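Local structure of 6-phospho-beta-d glycosidase (Streptococcus pyogenes, 5FOO) at residues 391-396 against 411-416. The protein probably hydrolyses 6-phospho-beta-glucosides as a family 1 glycoside hydrolase, and binds the glucose-6-phosphate mimic 6-phosphocyclophellitol in its pocket. The protein carries 1 engineered substitution. Residues are numbered along the deposited sequence; the frame is centred on the assembly and turned at random.
Sequences QFLKEH and FGYHVW. With JAZ (6-phosphocyclophellitol), chain G.
In this TIM barrel, helix 387-405 leads from the seventh strand to the eighth, 410-416, and L393 is where its inner surface meets Y413 and V415 of that strand. The leucine does the touching with both methyls. CD2 comes in at the edge of the Y413 ring, near its plane, and lies 3.2 Å from Y413 OH, a close van der Waals contact between a methyl and a buried phenol oxygen. The polar need of that oxygen is met elsewhere, by a hydrogen bond with N367 OD1 on the preceding strand. Y413 reaches this far because its CG is anti to the backbone N (chi1 178°), which sends the ring out from the strand to the helix. Beside it, L393 CD1 rests 4.1 Å from V415 CG2, with V415 CG1 touching both leucine methyls. L393 crosses each partner side chain at about a right angle.

One turn further along the helix, H396 turns back onto F392. H396 CE1 packs on the middle of the phenyl face, 3.4 Å from its plane. H396 ND1 donates to F392 O at 2.9 Å, an almost straight bond lying nearly in the imidazole plane. The same carbonyl oxygen accepts the helix bond from H396 N on the opposite face of its plane; it is the ND1 bond, with the phenyl ring under CE1, that holds the imidazole in its rotation.

Beyond V415, the strand brings W416 into the ligand pocket, where JAZ C3 lies 3.4 Å above the indole plane, toward its rim; Y432 meets the indole edge-to-face. Helix 448-459 closes over the helix-strand contact, placing W452 against L393 and F453 against Y413 and V415, while strand 362-367 supplies N367 to L393 and L364 to Y413.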
# COMPACT_ATOMS: atom_id res chain seq x y z
N GLN A 391 -7.46 -20.92 -2.97
CA GLN A 391 -6.20 -21.53 -3.24
C GLN A 391 -5.04 -20.52 -3.17
O GLN A 391 -4.02 -20.75 -2.49
CB GLN A 391 -6.24 -22.18 -4.61
CG GLN A 391 -4.98 -22.95 -4.95
CD GLN A 391 -4.84 -24.15 -4.02
OE1 GLN A 391 -5.86 -24.73 -3.56
NE2 GLN A 391 -3.59 -24.51 -3.70
N PHE A 392 -5.16 -19.40 -3.89
CA PHE A 392 -4.09 -18.39 -3.84
C PHE A 392 -3.81 -17.96 -2.38
O PHE A 392 -2.67 -17.90 -1.97
CB PHE A 392 -4.49 -17.18 -4.73
CG PHE A 392 -3.49 -16.02 -4.78
CD1 PHE A 392 -3.45 -15.05 -3.78
CD2 PHE A 392 -2.71 -15.80 -5.93
CE1 PHE A 392 -2.59 -13.95 -3.88
CE2 PHE A 392 -1.89 -14.71 -6.02
CZ PHE A 392 -1.82 -13.77 -5.02
N LEU A 393 -4.85 -17.55 -1.66
CA LEU A 393 -4.64 -17.06 -0.25
C LEU A 393 -4.00 -18.16 0.60
O LEU A 393 -3.01 -17.93 1.28
CB LEU A 393 -5.93 -16.54 0.37
CG LEU A 393 -6.55 -15.31 -0.35
CD1 LEU A 393 -7.85 -14.94 0.31
CD2 LEU A 393 -5.65 -14.09 -0.47
N LYS A 394 -4.51 -19.38 0.46
CA LYS A 394 -4.04 -20.55 1.21
C LYS A 394 -2.56 -20.78 0.98
O LYS A 394 -1.80 -20.88 1.95
CB LYS A 394 -4.86 -21.80 0.83
CG LYS A 394 -4.48 -23.08 1.52
CD LYS A 394 -5.69 -23.98 1.71
CE LYS A 394 -5.23 -25.30 2.35
NZ LYS A 394 -6.30 -26.10 2.99
N GLU A 395 -2.13 -20.82 -0.28
CA GLU A 395 -0.67 -20.96 -0.54
C GLU A 395 0.19 -19.86 0.06
O GLU A 395 1.31 -20.14 0.53
CB GLU A 395 -0.34 -21.05 -2.05
CG GLU A 395 -0.87 -22.33 -2.70
CD GLU A 395 -0.76 -22.33 -4.23
OE1 GLU A 395 0.16 -21.67 -4.79
OE2 GLU A 395 -1.61 -22.98 -4.88
N HIS A 396 -0.25 -18.61 -0.02
CA HIS A 396 0.61 -17.49 0.41
C HIS A 396 0.74 -17.55 1.96
O HIS A 396 1.84 -17.38 2.53
CB HIS A 396 0.08 -16.14 -0.11
CG HIS A 396 0.42 -15.89 -1.55
ND1 HIS A 396 -0.26 -16.51 -2.59
CD2 HIS A 396 1.39 -15.14 -2.13
CE1 HIS A 396 0.29 -16.18 -3.74
NE2 HIS A 396 1.28 -15.34 -3.50
N PHE A 411 3.11 -10.47 12.60
CA PHE A 411 2.02 -10.43 13.58
C PHE A 411 0.68 -10.34 12.89
O PHE A 411 -0.34 -10.19 13.57
CB PHE A 411 2.22 -9.25 14.57
CG PHE A 411 2.22 -7.89 13.91
CD1 PHE A 411 1.02 -7.25 13.59
CD2 PHE A 411 3.42 -7.26 13.58
CE1 PHE A 411 1.00 -5.99 12.97
CE2 PHE A 411 3.42 -5.98 13.01
CZ PHE A 411 2.20 -5.35 12.70
N GLY A 412 0.62 -10.46 11.56
CA GLY A 412 -0.71 -10.37 10.90
C GLY A 412 -0.78 -10.56 9.39
O GLY A 412 0.25 -10.57 8.73
N TYR A 413 -2.01 -10.68 8.86
CA TYR A 413 -2.26 -10.93 7.45
C TYR A 413 -3.55 -10.23 7.05
O TYR A 413 -4.61 -10.43 7.65
CB TYR A 413 -2.38 -12.41 7.24
CG TYR A 413 -2.69 -12.82 5.83
CD1 TYR A 413 -1.72 -12.81 4.83
CD2 TYR A 413 -3.95 -13.24 5.49
CE1 TYR A 413 -2.02 -13.23 3.55
CE2 TYR A 413 -4.23 -13.65 4.23
CZ TYR A 413 -3.29 -13.63 3.26
OH TYR A 413 -3.69 -14.04 2.00
N HIS A 414 -3.45 -9.34 6.09
CA HIS A 414 -4.57 -8.60 5.57
C HIS A 414 -4.73 -8.97 4.04
O HIS A 414 -3.84 -8.78 3.24
CB HIS A 414 -4.35 -7.07 5.77
CG HIS A 414 -4.86 -6.52 7.07
ND1 HIS A 414 -4.99 -5.18 7.30
CD2 HIS A 414 -5.34 -7.14 8.18
CE1 HIS A 414 -5.50 -4.98 8.50
NE2 HIS A 414 -5.72 -6.17 9.06
N VAL A 415 -5.90 -9.44 3.69
CA VAL A 415 -6.28 -9.73 2.34
C VAL A 415 -6.61 -8.39 1.62
O VAL A 415 -7.41 -7.58 2.08
CB VAL A 415 -7.52 -10.64 2.27
CG1 VAL A 415 -7.83 -10.91 0.80
CG2 VAL A 415 -7.28 -11.96 3.00
N TRP A 416 -6.01 -8.19 0.45
CA TRP A 416 -6.52 -7.22 -0.49
C TRP A 416 -7.62 -7.82 -1.40
O TRP A 416 -7.28 -8.75 -2.15
CB TRP A 416 -5.42 -6.61 -1.35
CG TRP A 416 -6.00 -5.45 -2.09
CD1 TRP A 416 -6.67 -5.45 -3.32
CD2 TRP A 416 -6.02 -4.15 -1.64
NE1 TRP A 416 -7.12 -4.20 -3.61
CE2 TRP A 416 -6.71 -3.36 -2.61
CE3 TRP A 416 -5.48 -3.53 -0.51
CZ2 TRP A 416 -6.90 -2.02 -2.46
CZ3 TRP A 416 -5.66 -2.18 -0.36
CH2 TRP A 416 -6.34 -1.42 -1.32
C2 JAZ G . -4.33 -1.97 -5.47
C3 JAZ G . -3.94 -1.40 -4.09
C4 JAZ G . -2.43 -1.46 -3.88
C5 JAZ G . -1.88 -2.88 -4.00
C6 JAZ G . -2.34 -3.52 -5.29
C7 JAZ G . -3.85 -3.42 -5.50
C8 JAZ G . -4.33 -4.19 -6.72
O9 JAZ G . -3.72 -3.59 -7.86
P10 JAZ G . -4.50 -3.62 -9.25
O11 JAZ G . -3.60 -2.86 -10.17
O12 JAZ G . -5.90 -3.20 -9.09
O13 JAZ G . -4.59 -5.03 -9.63
O14 JAZ G . -1.62 -2.95 -6.39
O15 JAZ G . -5.75 -1.97 -5.64
O16 JAZ G . -4.35 -0.05 -4.08
O17 JAZ G . -2.09 -0.91 -2.63